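Local coordinates for beta-N-acetylglucosaminidase-like protein Glycoside hydrolase family 20 (PDB 6YHH) that probably hydrolyses terminal N-acetylhexosamine residues from chitin-derived oligosaccharides, as a family 20 beta-N-acetylhexosaminidase of bacterial chitin degradation, at residues L123-N126 against F131-P134; V228-V233 against M364-I369; K565-F570 against E661-E666. All coordinates share one frame; numbering follows the deposited sequence.

Contact 1: residues L123-N126 against F131-P134; sequences LLQN and FYFP
Q125 and Y132 face each other as an antiparallel hydrogen-bonded pair, a compact example of how a short hairpin is closed by backbone and side chain together. Q125 N gives its hydrogen to Y132 O and Y132 N to Q125 O, both at 2.8 Å. On the same side of the sheet, CB of Q125 lies over one face of the Y132 ring in a CH-pi contact, 3.8 Å from the centroid; the ring is brought there by a chi1 of 60°, with CG set between the backbone N and C. The tight part is on the other side, where L124 CD1 packs on the buried F131 and F133, 3.9 Å from F131 CB and off-centre above the F133 ring. L25 and helix 40-56 also touch L124. L123 CB meets F133 CD1 here at 4.1 Å, and N126 lies beside F131 and packs on N609 of the second subunit. At the end of the strand L123 CD2 separately touches P134 CG. The Q125-Y132 side is looser and partly exposed: beyond CG the end of the Q125 side chain turns away from strand 131-134. The whole is a beta hairpin, strand 125-126 turning back into strand 131-140, at the border of the sheet in the non-catalytic GH20 domain 2.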
ATOM      1  N   LEU A 123      -8.122  -5.500 -23.983  1.00 11.18           N
ATOM      2  CA  LEU A 123      -9.154  -5.939 -24.904  1.00 12.87           C
ATOM      3  C   LEU A 123     -10.271  -6.721 -24.271  1.00 13.33           C
ATOM      4  O   LEU A 123     -11.336  -6.948 -24.887  1.00 12.43           O
ATOM      5  CB  LEU A 123      -8.549  -6.835 -26.007  1.00 14.78           C
ATOM      6  CG  LEU A 123      -8.029  -6.352 -27.326  1.00 19.10           C
ATOM      7  CD1 LEU A 123      -7.715  -7.629 -28.166  1.00 20.87           C
ATOM      8  CD2 LEU A 123      -9.031  -5.432 -28.077  1.00 16.31           C
ATOM      9  N   LEU A 124     -10.064  -7.157 -23.030  1.00 12.43           N
ATOM     10  CA  LEU A 124     -11.108  -7.926 -22.264  1.00 12.57           C
ATOM     11  C   LEU A 124     -12.399  -7.246 -22.204  1.00 12.76           C
ATOM     12  O   LEU A 124     -12.473  -6.030 -21.843  1.00 13.67           O
ATOM     13  CB  LEU A 124     -10.601  -8.228 -20.859  1.00 13.70           C
ATOM     14  CG  LEU A 124     -11.506  -9.200 -20.042  1.00 15.07           C
ATOM     15  CD1 LEU A 124     -11.527 -10.576 -20.634  1.00 16.19           C
ATOM     16  CD2 LEU A 124     -11.013  -9.096 -18.591  1.00 17.35           C
ATOM     17  N   GLN A 125     -13.453  -7.959 -22.578  1.00 11.90           N
ATOM     18  CA  GLN A 125     -14.819  -7.495 -22.536  1.00 13.65           C
ATOM     19  C   GLN A 125     -15.635  -8.466 -21.684  1.00 15.12           C
ATOM     20  O   GLN A 125     -15.187  -9.564 -21.348  1.00 13.43           O
ATOM     21  CB  GLN A 125     -15.446  -7.406 -23.945  1.00 13.79           C
ATOM     22  CG  GLN A 125     -14.629  -6.591 -24.939  1.00 15.08           C
ATOM     23  CD  GLN A 125     -14.383  -5.168 -24.574  1.00 18.11           C
ATOM     24  OE1 GLN A 125     -13.233  -4.630 -24.763  1.00 23.30           O
ATOM     25  NE2 GLN A 125     -15.424  -4.481 -24.226  1.00 20.03           N
ATOM     26  N   ASN A 126     -16.856  -8.050 -21.376  1.00 16.75           N
ATOM     27  CA  ASN A 126     -17.822  -8.957 -20.743  1.00 16.97           C
ATOM     28  C   ASN A 126     -19.228  -8.538 -21.107  1.00 18.66           C
ATOM     29  O   ASN A 126     -19.434  -7.381 -21.521  1.00 19.25           O
ATOM     30  CB  ASN A 126     -17.654  -8.995 -19.204  1.00 18.09           C
ATOM     31  CG  ASN A 126     -17.771  -7.641 -18.544  1.00 24.33           C
ATOM     32  OD1 ASN A 126     -18.936  -7.119 -18.344  1.00 22.30           O
ATOM     33  ND2 ASN A 126     -16.581  -7.125 -18.001  1.00 25.16           N
ATOM     34  N   PHE A 131     -16.865 -13.456 -19.993  1.00 12.98           N
ATOM     35  CA  PHE A 131     -15.766 -12.632 -20.426  1.00 12.59           C
ATOM     36  C   PHE A 131     -15.309 -13.071 -21.779  1.00 13.62           C
ATOM     37  O   PHE A 131     -15.245 -14.289 -22.063  1.00 13.89           O
ATOM     38  CB  PHE A 131     -14.579 -12.752 -19.397  1.00 13.30           C
ATOM     39  CG  PHE A 131     -14.927 -12.119 -18.067  1.00 13.03           C
ATOM     40  CD1 PHE A 131     -14.716 -10.788 -17.894  1.00 13.54           C
ATOM     41  CD2 PHE A 131     -15.440 -12.875 -16.983  1.00 15.27           C
ATOM     42  CE1 PHE A 131     -15.052 -10.101 -16.704  1.00 13.18           C
ATOM     43  CE2 PHE A 131     -15.803 -12.220 -15.798  1.00 13.02           C
ATOM     44  CZ  PHE A 131     -15.594 -10.856 -15.654  1.00 13.33           C
ATOM     45  N   TYR A 132     -14.898 -12.109 -22.596  1.00 13.50           N
ATOM     46  CA  TYR A 132     -14.471 -12.444 -23.929  1.00 15.16           C
ATOM     47  C   TYR A 132     -13.505 -11.451 -24.509  1.00 15.15           C
ATOM     48  O   TYR A 132     -13.381 -10.370 -23.970  1.00 14.00           O
ATOM     49  CB  TYR A 132     -15.685 -12.609 -24.800  1.00 16.67           C
ATOM     50  CG  TYR A 132     -16.562 -11.498 -24.945  1.00 21.10           C
ATOM     51  CD1 TYR A 132     -16.378 -10.570 -25.975  1.00 23.95           C
ATOM     52  CD2 TYR A 132     -17.683 -11.318 -24.078  1.00 26.05           C
ATOM     53  CE1 TYR A 132     -17.226  -9.478 -26.141  1.00 24.47           C
ATOM     54  CE2 TYR A 132     -18.516 -10.180 -24.242  1.00 27.24           C
ATOM     55  CZ  TYR A 132     -18.306  -9.301 -25.297  1.00 29.09           C
ATOM     56  OH  TYR A 132     -19.097  -8.171 -25.500  1.00 30.28           O
ATOM     57  N   PHE A 133     -12.840 -11.813 -25.615  1.00 13.33           N
ATOM     58  CA  PHE A 133     -11.990 -10.902 -26.368  1.00 13.14           C
ATOM     59  C   PHE A 133     -12.530 -10.846 -27.786  1.00 14.24           C
ATOM     60  O   PHE A 133     -12.907 -11.860 -28.340  1.00 14.86           O
ATOM     61  CB  PHE A 133     -10.568 -11.367 -26.457  1.00 12.70           C
ATOM     62  CG  PHE A 133      -9.876 -11.595 -25.132  1.00 14.34           C
ATOM     63  CD1 PHE A 133      -9.413 -10.538 -24.395  1.00 14.56           C
ATOM     64  CD2 PHE A 133      -9.603 -12.881 -24.668  1.00 13.47           C
ATOM     65  CE1 PHE A 133      -8.738 -10.761 -23.243  1.00 13.17           C
ATOM     66  CE2 PHE A 133      -8.894 -13.097 -23.493  1.00 14.08           C
ATOM     67  CZ  PHE A 133      -8.471 -12.020 -22.790  1.00 13.98           C
ATOM     68  N   PRO A 134     -12.715  -9.650 -28.315  1.00 15.72           N
ATOM     69  CA  PRO A 134     -13.231  -9.541 -29.682  1.00 14.53           C
ATOM     70  C   PRO A 134     -12.211 -10.042 -30.703  1.00 13.80           C
ATOM     71  O   PRO A 134     -11.009  -9.842 -30.596  1.00 14.31           O
ATOM     72  CB  PRO A 134     -13.537  -8.060 -29.815  1.00 17.20           C
ATOM     73  CG  PRO A 134     -12.553  -7.430 -28.912  1.00 20.16           C
ATOM     74  CD  PRO A 134     -12.473  -8.322 -27.726  1.00 16.97           C
TER

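Contact 2: residues V228-V233 against M364-I369; sequences VPEIDV and MGWEEI
The indole of W366 turns its NE1 corner to the carboxylate of E230, the two side chains crossing at about a right angle. NE1 donates to E230 OE2 over 2.9 Å, with an N-H...O angle of 150°. The bond is bent at both ends: the indole hydrogen arrives from above the carboxylate plane, 38° out of it, and OE2 itself is tilted from the ring plane. E230 spans the gap between the strands because its chain is extended, CG lying anti to the backbone N (chi1 -174°) and CD carrying the extension on. Its other oxygen, OE1, accepts hydrogen bonds from H179 NE2 and H181 ND1, so three donors grip one buried carboxylate. On the tryptophan side, stacking on H381 and an inclined meeting with H312 probably help to fix the plane of the indole. D232 stands beside this pair, its OD2 4.3 Å from W366 NE1, while its OD1 accepts from the backbone N of G315. The contact joins the C-terminal ends of two strands of the catalytic TIM barrel, 226-230 and 362-366, that flank strand 310-312. The side chain of D232 is about 7 Å from that of E317, the predicted proton donor, whose backbone N donates to E368 OE2. Chemically, a buried acid shared between an indole and two histidines implies a polar network that probably helps to order side chains near the predicted active site.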
ATOM      1  N   VAL A 228      17.491   4.783 -15.299  1.00  9.23           N
ATOM      2  CA  VAL A 228      18.447   5.833 -15.507  1.00  8.89           C
ATOM      3  C   VAL A 228      18.611   6.539 -14.138  1.00  8.77           C
ATOM      4  O   VAL A 228      17.695   7.253 -13.684  1.00  9.10           O
ATOM      5  CB  VAL A 228      18.018   6.835 -16.618  1.00  9.67           C
ATOM      6  CG1 VAL A 228      19.018   7.936 -16.720  1.00  9.67           C
ATOM      7  CG2 VAL A 228      17.829   6.103 -17.947  1.00  9.03           C
ATOM      8  N   PRO A 229      19.729   6.278 -13.431  1.00  8.57           N
ATOM      9  CA  PRO A 229      20.019   6.994 -12.173  1.00  8.03           C
ATOM     10  C   PRO A 229      20.483   8.411 -12.360  1.00  8.23           C
ATOM     11  O   PRO A 229      21.073   8.755 -13.388  1.00  7.95           O
ATOM     12  CB  PRO A 229      21.165   6.141 -11.590  1.00  9.24           C
ATOM     13  CG  PRO A 229      21.927   5.791 -12.853  1.00  9.43           C
ATOM     14  CD  PRO A 229      20.867   5.435 -13.839  1.00  9.55           C
ATOM     15  N   GLU A 230      20.152   9.289 -11.404  1.00  7.58           N
ATOM     16  CA  GLU A 230      20.612  10.677 -11.439  1.00  8.02           C
ATOM     17  C   GLU A 230      21.219  11.072 -10.143  1.00  8.41           C
ATOM     18  O   GLU A 230      20.605  10.923  -9.068  1.00  8.53           O
ATOM     19  CB  GLU A 230      19.491  11.659 -11.779  1.00  8.05           C
ATOM     20  CG  GLU A 230      19.953  13.103 -11.959  1.00  8.20           C
ATOM     21  CD  GLU A 230      18.830  14.142 -12.055  1.00  8.05           C
ATOM     22  OE1 GLU A 230      17.638  13.734 -12.297  1.00  7.74           O
ATOM     23  OE2 GLU A 230      19.106  15.350 -11.915  1.00  7.30           O
ATOM     24  N   ILE A 231      22.445  11.551 -10.230  1.00  8.16           N
ATOM     25  CA  ILE A 231      23.112  12.265  -9.162  1.00  8.71           C
ATOM     26  C   ILE A 231      23.309  13.714  -9.618  1.00  9.21           C
ATOM     27  O   ILE A 231      24.181  14.014 -10.442  1.00  9.95           O
ATOM     28  CB  ILE A 231      24.465  11.636  -8.786  1.00  9.42           C
ATOM     29  CG1 ILE A 231      24.246  10.237  -8.222  1.00 10.32           C
ATOM     30  CG2 ILE A 231      25.080  12.478  -7.706  1.00  9.60           C
ATOM     31  CD1 ILE A 231      25.589   9.537  -7.903  1.00 10.26           C
ATOM     32  N   ASP A 232      22.455  14.629  -9.138  1.00  8.91           N
ATOM     33  CA  ASP A 232      22.387  15.952  -9.672  1.00  8.98           C
ATOM     34  C   ASP A 232      23.510  16.868  -9.119  1.00  8.87           C
ATOM     35  O   ASP A 232      23.559  17.145  -7.919  1.00  8.43           O
ATOM     36  CB  ASP A 232      20.976  16.505  -9.315  1.00  8.64           C
ATOM     37  CG  ASP A 232      20.662  17.845  -9.939  1.00  9.87           C
ATOM     38  OD1 ASP A 232      21.555  18.489 -10.480  1.00 10.26           O
ATOM     39  OD2 ASP A 232      19.457  18.262  -9.844  1.00  8.70           O
ATOM     40  N   VAL A 233      24.386  17.324 -10.025  1.00  8.85           N
ATOM     41  CA  VAL A 233      25.548  18.142  -9.706  1.00  8.88           C
ATOM     42  C   VAL A 233      25.723  19.204 -10.763  1.00  9.16           C
ATOM     43  O   VAL A 233      25.338  18.960 -11.955  1.00  9.53           O
ATOM     44  CB  VAL A 233      26.831  17.259  -9.603  1.00  8.95           C
ATOM     45  CG1 VAL A 233      26.778  16.410  -8.367  1.00 10.10           C
ATOM     46  CG2 VAL A 233      27.056  16.415 -10.848  1.00  8.41           C
ATOM     47  N   MET A 364      24.138  12.110 -19.383  1.00  9.87           N
ATOM     48  CA  MET A 364      22.922  12.866 -19.611  1.00  9.87           C
ATOM     49  C   MET A 364      22.843  13.983 -18.596  1.00  9.71           C
ATOM     50  O   MET A 364      23.284  13.828 -17.479  1.00  9.13           O
ATOM     51  CB  MET A 364      21.748  11.876 -19.485  1.00  9.35           C
ATOM     52  CG  MET A 364      20.382  12.529 -19.754  1.00 10.09           C
ATOM     53  SD  MET A 364      19.126  11.283 -19.998  1.00 10.37           S
ATOM     54  CE  MET A 364      17.696  12.347 -20.295  1.00 11.04           C
ATOM     55  N   GLY A 365      22.221  15.070 -18.973  1.00  9.27           N
ATOM     56  CA  GLY A 365      21.988  16.169 -18.056  1.00  9.68           C
ATOM     57  C   GLY A 365      20.866  17.087 -18.464  1.00  8.90           C
ATOM     58  O   GLY A 365      20.471  17.143 -19.647  1.00  8.45           O
ATOM     59  N   TRP A 366      20.371  17.863 -17.486  1.00  9.05           N
ATOM     60  CA  TRP A 366      19.389  18.904 -17.755  1.00  8.50           C
ATOM     61  C   TRP A 366      19.999  19.969 -18.695  1.00  9.36           C
ATOM     62  O   TRP A 366      21.216  20.140 -18.761  1.00  9.53           O
ATOM     63  CB  TRP A 366      18.951  19.550 -16.446  1.00  8.69           C
ATOM     64  CG  TRP A 366      18.289  18.554 -15.500  1.00  8.14           C
ATOM     65  CD1 TRP A 366      18.775  18.154 -14.292  1.00  8.51           C
ATOM     66  CD2 TRP A 366      17.005  17.898 -15.651  1.00  8.12           C
ATOM     67  NE1 TRP A 366      17.949  17.204 -13.762  1.00  8.58           N
ATOM     68  CE2 TRP A 366      16.855  17.037 -14.561  1.00  7.35           C
ATOM     69  CE3 TRP A 366      15.975  17.916 -16.632  1.00  7.94           C
ATOM     70  CZ2 TRP A 366      15.750  16.245 -14.380  1.00  7.52           C
ATOM     71  CZ3 TRP A 366      14.862  17.150 -16.426  1.00  7.76           C
ATOM     72  CH2 TRP A 366      14.742  16.331 -15.304  1.00  7.11           C
ATOM     73  N   GLU A 367      19.157  20.609 -19.478  1.00  8.66           N
ATOM     74  CA  GLU A 367      19.594  21.414 -20.626  1.00  9.90           C
ATOM     75  C   GLU A 367      20.671  22.454 -20.330  1.00 10.69           C
ATOM     76  O   GLU A 367      21.407  22.859 -21.262  1.00 11.58           O
ATOM     77  CB  GLU A 367      18.344  22.046 -21.255  1.00  9.89           C
ATOM     78  CG  GLU A 367      17.696  23.119 -20.398  1.00 11.53           C
ATOM     79  CD  GLU A 367      16.479  23.686 -21.037  1.00 12.75           C
ATOM     80  OE1 GLU A 367      15.509  22.923 -21.172  1.00 11.90           O
ATOM     81  OE2 GLU A 367      16.504  24.906 -21.388  1.00 12.53           O
ATOM     82  N   GLU A 368      20.739  22.954 -19.105  1.00 10.30           N
ATOM     83  CA  GLU A 368      21.805  23.908 -18.733  1.00 10.39           C
ATOM     84  C   GLU A 368      23.188  23.466 -19.069  1.00 10.39           C
ATOM     85  O   GLU A 368      24.065  24.352 -19.319  1.00 10.29           O
ATOM     86  CB  GLU A 368      21.735  24.386 -17.302  1.00 10.86           C
ATOM     87  CG  GLU A 368      20.422  25.098 -16.973  1.00 11.66           C
ATOM     88  CD  GLU A 368      19.332  24.222 -16.358  1.00 11.20           C
ATOM     89  OE1 GLU A 368      19.152  23.072 -16.854  1.00 10.56           O
ATOM     90  OE2 GLU A 368      18.621  24.717 -15.400  1.00 10.64           O
ATOM     91  N   ILE A 369      23.422  22.160 -19.159  1.00 10.37           N
ATOM     92  CA  ILE A 369      24.746  21.671 -19.477  1.00 11.57           C
ATOM     93  C   ILE A 369      25.223  21.982 -20.884  1.00 11.90           C
ATOM     94  O   ILE A 369      26.444  21.901 -21.180  1.00 11.11           O
ATOM     95  CB  ILE A 369      24.978  20.152 -19.182  1.00 11.20           C
ATOM     96  CG1 ILE A 369      24.171  19.248 -20.100  1.00 11.04           C
ATOM     97  CG2 ILE A 369      24.675  19.865 -17.684  1.00 11.03           C
ATOM     98  CD1 ILE A 369      24.623  17.801 -20.079  1.00 12.15           C
TER

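Contact 3: residues K565-F570 against E661-E666; sequences KDSLAF and ELSVYE
The start of helix 565-579 runs past the bend that links strand 660-662 to helix 665-671, and the backbones come closest where the CA atoms of S567 and V664 are 5.1 Å apart. This is a helix packed against a strand-to-helix connection in the helical C-terminal part of the chain, and it illustrates how a few small side chains let a helix settle closely on a turn. S567 and S663 meet hydroxyl to hydroxyl: S567 OG donates to S663 OG over 2.7 Å. With a chi1 of -61°, OG of S567 is anti to its own carbonyl carbon and directed at the turn. S663 OG is also hydrogen-bonded to the carboxylate of E533, and because E533 lies in strand 532-534, which pairs with strand 660-662, the bond extends a polar chain from the helix to the two-stranded sheet. Beside this polar pair, V664 points toward the helix and lies between S567 and F570. Its CB packs against CD2 of F570 at 3.8 Å, the valine and the phenylalanine crossing at about a right angle. The F570 ring is turned toward the bend with CG anti to the backbone N (chi1 -175°), and it is further confined by edge-to-face meetings with W596 and F592 of helix 583-607. W596 also touches V664, as does L623 of helix 617-634, so the valine joins three helices in one buried apolar cluster. The polar and apolar halves meet on V664 itself, whose CG1 methyl lies 3.4 Å from S567 OG.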
ATOM      1  N   LYS A 565     -14.165  15.448 -11.762  1.00  9.71           N
ATOM      2  CA  LYS A 565     -15.140  14.840 -12.709  1.00 11.94           C
ATOM      3  C   LYS A 565     -16.418  15.601 -12.798  1.00 10.99           C
ATOM      4  O   LYS A 565     -16.998  15.705 -13.882  1.00 10.87           O
ATOM      5  CB  LYS A 565     -15.381  13.400 -12.413  1.00 15.88           C
ATOM      6  CG  LYS A 565     -16.065  12.995 -11.212  1.00 17.38           C
ATOM      7  CD  LYS A 565     -16.238  11.431 -11.128  1.00 22.43           C
ATOM      8  N   ASP A 566     -16.900  16.141 -11.673  1.00 10.68           N
ATOM      9  CA  ASP A 566     -18.210  16.849 -11.785  1.00 11.47           C
ATOM     10  C   ASP A 566     -18.070  18.206 -12.447  1.00 11.48           C
ATOM     11  O   ASP A 566     -18.965  18.671 -13.100  1.00 10.71           O
ATOM     12  CB  ASP A 566     -18.879  16.995 -10.436  1.00 12.77           C
ATOM     13  CG  ASP A 566     -19.511  15.740  -9.947  1.00 16.90           C
ATOM     14  OD1 ASP A 566     -19.505  14.633 -10.628  1.00 18.90           O
ATOM     15  OD2 ASP A 566     -20.101  15.784  -8.807  1.00 18.74           O
ATOM     16  N   SER A 567     -16.900  18.870 -12.265  1.00 10.56           N
ATOM     17  CA  SER A 567     -16.594  20.088 -13.007  1.00 10.07           C
ATOM     18  C   SER A 567     -16.668  19.824 -14.507  1.00 11.42           C
ATOM     19  O   SER A 567     -17.251  20.614 -15.233  1.00 11.81           O
ATOM     20  CB  SER A 567     -15.233  20.645 -12.679  1.00 10.50           C
ATOM     21  OG  SER A 567     -15.224  20.973 -11.271  1.00 10.07           O
ATOM     22  N   LEU A 568     -16.014  18.760 -14.973  1.00 11.19           N
ATOM     23  CA  LEU A 568     -16.028  18.494 -16.427  1.00 12.96           C
ATOM     24  C   LEU A 568     -17.467  18.237 -16.892  1.00 13.17           C
ATOM     25  O   LEU A 568     -17.856  18.709 -17.974  1.00 13.94           O
ATOM     26  CB  LEU A 568     -15.165  17.292 -16.733  1.00 14.60           C
ATOM     27  CG  LEU A 568     -13.649  17.478 -16.584  1.00 17.44           C
ATOM     28  CD1 LEU A 568     -12.918  16.147 -16.853  1.00 17.97           C
ATOM     29  CD2 LEU A 568     -13.146  18.618 -17.368  1.00 20.89           C
ATOM     30  N   ALA A 569     -18.230  17.505 -16.097  1.00 12.32           N
ATOM     31  CA  ALA A 569     -19.639  17.289 -16.441  1.00 12.29           C
ATOM     32  C   ALA A 569     -20.481  18.511 -16.460  1.00 12.83           C
ATOM     33  O   ALA A 569     -21.349  18.667 -17.309  1.00 12.58           O
ATOM     34  CB  ALA A 569     -20.246  16.188 -15.589  1.00 13.08           C
ATOM     35  N   PHE A 570     -20.250  19.377 -15.507  1.00 12.60           N
ATOM     36  CA  PHE A 570     -20.905  20.664 -15.438  1.00 12.03           C
ATOM     37  C   PHE A 570     -20.606  21.497 -16.636  1.00 12.15           C
ATOM     38  O   PHE A 570     -21.492  22.097 -17.314  1.00 13.78           O
ATOM     39  CB  PHE A 570     -20.512  21.401 -14.154  1.00 10.81           C
ATOM     40  CG  PHE A 570     -21.254  22.693 -13.969  1.00 10.83           C
ATOM     41  CD1 PHE A 570     -22.650  22.723 -13.792  1.00 10.99           C
ATOM     42  CD2 PHE A 570     -20.586  23.932 -13.950  1.00 11.48           C
ATOM     43  CE1 PHE A 570     -23.296  23.948 -13.563  1.00 10.74           C
ATOM     44  CE2 PHE A 570     -21.227  25.121 -13.758  1.00 11.98           C
ATOM     45  CZ  PHE A 570     -22.642  25.125 -13.597  1.00 11.39           C
ATOM     46  N   GLU A 661      -9.050  25.137  -5.705  1.00  8.87           N
ATOM     47  CA  GLU A 661      -9.910  26.004  -6.447  1.00  8.63           C
ATOM     48  C   GLU A 661     -11.123  25.256  -6.937  1.00  8.80           C
ATOM     49  O   GLU A 661     -11.123  24.058  -7.161  1.00  8.73           O
ATOM     50  CB  GLU A 661      -9.147  26.598  -7.613  1.00  8.73           C
ATOM     51  CG  GLU A 661      -8.714  25.631  -8.701  1.00  9.60           C
ATOM     52  CD  GLU A 661      -7.717  26.173  -9.683  1.00  9.99           C
ATOM     53  OE1 GLU A 661      -7.064  27.182  -9.366  1.00 10.35           O
ATOM     54  OE2 GLU A 661      -7.527  25.560 -10.773  1.00 10.50           O
ATOM     55  N   LEU A 662     -12.211  26.009  -7.091  1.00  8.97           N
ATOM     56  CA  LEU A 662     -13.418  25.495  -7.730  1.00  8.89           C
ATOM     57  C   LEU A 662     -13.323  25.536  -9.254  1.00  9.37           C
ATOM     58  O   LEU A 662     -13.185  26.603  -9.842  1.00 11.20           O
ATOM     59  CB  LEU A 662     -14.675  26.311  -7.299  1.00  9.25           C
ATOM     60  CG  LEU A 662     -15.196  26.111  -5.884  1.00 10.36           C
ATOM     61  CD1 LEU A 662     -16.175  27.248  -5.509  1.00 11.30           C
ATOM     62  CD2 LEU A 662     -15.807  24.741  -5.715  1.00 11.00           C
ATOM     63  N   SER A 663     -13.302  24.379  -9.890  1.00  8.41           N
ATOM     64  CA  SER A 663     -13.041  24.331 -11.318  1.00  9.58           C
ATOM     65  C   SER A 663     -14.315  24.342 -12.140  1.00  9.63           C
ATOM     66  O   SER A 663     -14.312  24.069 -13.309  1.00 11.43           O
ATOM     67  CB  SER A 663     -12.146  23.129 -11.643  1.00  9.05           C
ATOM     68  OG  SER A 663     -12.734  21.911 -11.206  1.00  8.52           O
ATOM     69  N   VAL A 664     -15.389  24.729 -11.483  1.00 10.58           N
ATOM     70  CA  VAL A 664     -16.666  25.111 -12.132  1.00 10.61           C
ATOM     71  C   VAL A 664     -16.807  26.609 -12.291  1.00 12.58           C
ATOM     72  O   VAL A 664     -17.772  27.084 -12.912  1.00 11.67           O
ATOM     73  CB  VAL A 664     -17.863  24.548 -11.320  1.00 10.95           C
ATOM     74  CG1 VAL A 664     -17.906  23.029 -11.324  1.00 11.40           C
ATOM     75  CG2 VAL A 664     -17.900  25.057  -9.898  1.00 12.04           C
ATOM     76  N   TYR A 665     -15.898  27.414 -11.742  1.00 10.89           N
ATOM     77  CA  TYR A 665     -16.001  28.838 -11.839  1.00 12.75           C
ATOM     78  C   TYR A 665     -16.176  29.412 -13.254  1.00 13.10           C
ATOM     79  O   TYR A 665     -17.137  30.239 -13.503  1.00 15.02           O
ATOM     80  CB  TYR A 665     -14.820  29.541 -11.149  1.00 13.04           C
ATOM     81  CG  TYR A 665     -14.738  30.959 -11.543  1.00 13.96           C
ATOM     82  CD1 TYR A 665     -15.640  31.877 -11.014  1.00 14.84           C
ATOM     83  CD2 TYR A 665     -13.788  31.377 -12.465  1.00 17.46           C
ATOM     84  CE1 TYR A 665     -15.584  33.195 -11.403  1.00 16.80           C
ATOM     85  CE2 TYR A 665     -13.695  32.696 -12.839  1.00 19.06           C
ATOM     86  CZ  TYR A 665     -14.587  33.596 -12.294  1.00 18.80           C
ATOM     87  OH  TYR A 665     -14.532  34.958 -12.682  1.00 26.18           O
ATOM     88  N   GLU A 666     -15.342  28.940 -14.187  1.00 13.68           N
ATOM     89  CA  GLU A 666     -15.420  29.482 -15.576  1.00 14.53           C
ATOM     90  C   GLU A 666     -16.816  29.280 -16.191  1.00 14.73           C
ATOM     91  O   GLU A 666     -17.333  30.198 -16.812  1.00 14.78           O
ATOM     92  CB  GLU A 666     -14.361  28.933 -16.481  1.00 16.81           C
ATOM     93  CG  GLU A 666     -12.945  29.376 -16.075  1.00 17.98           C
ATOM     94  CD  GLU A 666     -12.657  30.894 -16.217  1.00 22.78           C
ATOM     95  OE1 GLU A 666     -13.386  31.661 -16.928  1.00 23.02           O
ATOM     96  OE2 GLU A 666     -11.670  31.362 -15.583  1.00 27.54           O
TER

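How the contacts relate
Three separate regions of one chain are sampled in sequence order: contact 1 in domain 2, contact 2 in the catalytic TIM barrel, and contact 3 in the helical region toward the C-terminus. None touches another. Contacts 1 and 2 lie on opposite sides of the chain's centre, their centres 44 Å apart; contact 3 is also across that centre from contact 2, at 38 Å between centres, and 34 Å from contact 1. Only contact 2 is near the active site: D232 there is about 6 Å, side chain to molecule, from a bound Tris, probably from the crystallisation liquor. Contact 1 instead touches the second subunit.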